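Local structure of LPXTG cell wall anchor domain-containing protein (Lactobacillus rhamnosus, 7CBS) at residues 154-157 with 158-162. The protein serves as the basal pilin of the SpaCBA pilus, an adhesive subunit probably involved in anchoring the sortase-assembled fibre to the cell wall. Sequence-based numbering, arbitrary orientation.
Sequences VVMS and SNLQH
A strand-to-helix junction, with an inverse gamma turn centred on M156 leading into the N-terminus of the short helix 158-161, brings Q161 back onto the backbone of M156 and sets L160 beside it. The turn is marked by a weak bond from S157 N to V155 O (2.9 Å). S157 then occupies the N-cap position, though its hydroxyl makes no capping bond. Its carbonyl does start the helical pattern: Q161 N donates to S157 O at 3.0 Å (161° at the hydrogen), while L160 N adds a weaker, more bent bond to the same oxygen.

The side chain of Q161 reaches back to the carbonyl of M156, the central residue of the turn. With CG beside its own backbone N (chi1 -63°) and a second bend at chi2, the chain folds alongside the carbonyls of S157 and M156. NE2 reaches M156 O at 2.7 Å; the bond is almost linear (171°), and the oxygen lies in the amide plane, although the donor is tilted from the carbonyl plane. NE2 also donates to L126 O on strand 118-128, so two backbone acceptors restrain the amide rotation and tie the helix to the sheet.

The apolar part rests on L160, whose CD1 approaches M156 CA at 3.9 Å and lies 4.1 Å from M156 SD. The methionine chain, bent at both chi2 and chi3, runs at a slant to the leucine. Both side chains are buried, and both touch L126 of strand 118-128 and I168 of strand 167-170. The i to i+4 bond from Q161 N to S157 O marks the first turn of a short helix, here in the connection from strand 152-155 to strand 167-170 of this Gram-positive pilin D1 N-terminal domain, with L160 on its buried face.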
loop_
_atom_site.group_PDB
_atom_site.type_symbol
_atom_site.label_atom_id
_atom_site.label_comp_id
_atom_site.label_asym_id
_atom_site.label_seq_id
_atom_site.Cartn_x
_atom_site.Cartn_y
_atom_site.Cartn_z
ATOM N N VAL A 154 5.580 -10.627 -12.061
ATOM C CA VAL A 154 5.341 -10.817 -10.601
ATOM C C VAL A 154 3.933 -11.385 -10.412
ATOM O O VAL A 154 2.975 -10.780 -10.948
ATOM C CB VAL A 154 5.518 -9.498 -9.826
ATOM C CG1 VAL A 154 5.373 -9.700 -8.322
ATOM C CG2 VAL A 154 6.837 -8.828 -10.164
ATOM N N VAL A 155 3.824 -12.488 -9.672
ATOM C CA VAL A 155 2.539 -13.163 -9.341
ATOM C C VAL A 155 2.138 -12.767 -7.918
ATOM O O VAL A 155 2.988 -12.858 -7.010
ATOM C CB VAL A 155 2.664 -14.691 -9.497
ATOM C CG1 VAL A 155 1.342 -15.389 -9.222
ATOM C CG2 VAL A 155 3.201 -15.073 -10.876
ATOM N N MET A 156 0.892 -12.333 -7.735
ATOM C CA MET A 156 0.323 -11.994 -6.407
ATOM C C MET A 156 -0.049 -13.298 -5.695
ATOM O O MET A 156 -1.243 -13.649 -5.663
ATOM C CB MET A 156 -0.885 -11.060 -6.552
ATOM C CG MET A 156 -0.523 -9.722 -7.180
ATOM S SD MET A 156 0.650 -8.769 -6.172
ATOM C CE MET A 156 1.886 -8.329 -7.400
ATOM N N SER A 157 0.968 -13.994 -5.186
ATOM C CA SER A 157 0.891 -15.356 -4.589
ATOM C C SER A 157 0.064 -15.336 -3.292
ATOM O O SER A 157 -0.346 -14.244 -2.860
ATOM C CB SER A 157 2.271 -15.911 -4.353
ATOM O OG SER A 157 3.075 -14.969 -3.664
ATOM N N SER A 158 -0.163 -16.514 -2.713
ATOM C CA SER A 158 -0.987 -16.744 -1.490
ATOM C C SER A 158 -0.592 -15.765 -0.377
ATOM O O SER A 158 -1.502 -15.152 0.205
ATOM C CB SER A 158 -0.902 -18.185 -1.029
ATOM O OG SER A 158 -0.315 -18.327 0.262
ATOM N N ASN A 159 0.711 -15.634 -0.099
ATOM C CA ASN A 159 1.272 -14.778 0.986
ATOM C C ASN A 159 0.773 -13.339 0.821
ATOM O O ASN A 159 0.417 -12.710 1.846
ATOM C CB ASN A 159 2.801 -14.817 1.003
ATOM C CG ASN A 159 3.400 -14.020 2.140
ATOM O OD1 ASN A 159 3.109 -14.280 3.307
ATOM N ND2 ASN A 159 4.240 -13.053 1.811
ATOM N N LEU A 160 0.751 -12.844 -0.419
ATOM C CA LEU A 160 0.343 -11.461 -0.775
ATOM C C LEU A 160 -1.186 -11.337 -0.726
ATOM O O LEU A 160 -1.673 -10.288 -0.247
ATOM C CB LEU A 160 0.897 -11.118 -2.164
ATOM C CG LEU A 160 2.408 -10.921 -2.232
ATOM C CD1 LEU A 160 2.916 -11.036 -3.661
ATOM C CD2 LEU A 160 2.781 -9.573 -1.635
ATOM N N GLN A 161 -1.912 -12.368 -1.183
ATOM C CA GLN A 161 -3.397 -12.431 -1.132
ATOM C C GLN A 161 -3.870 -12.358 0.329
ATOM O O GLN A 161 -5.008 -11.877 0.559
ATOM C CB GLN A 161 -3.920 -13.712 -1.793
ATOM C CG GLN A 161 -3.604 -13.830 -3.279
ATOM C CD GLN A 161 -4.242 -12.737 -4.101
ATOM O OE1 GLN A 161 -5.338 -12.267 -3.806
ATOM N NE2 GLN A 161 -3.554 -12.317 -5.152
ATOM N N HIS A 162 -3.031 -12.810 1.272
ATOM C CA HIS A 162 -3.354 -12.951 2.718
ATOM C C HIS A 162 -3.020 -11.665 3.488
ATOM O O HIS A 162 -3.423 -11.578 4.666
ATOM C CB HIS A 162 -2.641 -14.185 3.295
ATOM C CG HIS A 162 -3.238 -15.470 2.821
ATOM N ND1 HIS A 162 -4.611 -15.647 2.751
ATOM C CD2 HIS A 162 -2.691 -16.617 2.383
ATOM C CE1 HIS A 162 -4.876 -16.851 2.290
ATOM N NE2 HIS A 162 -3.716 -17.464 2.053
#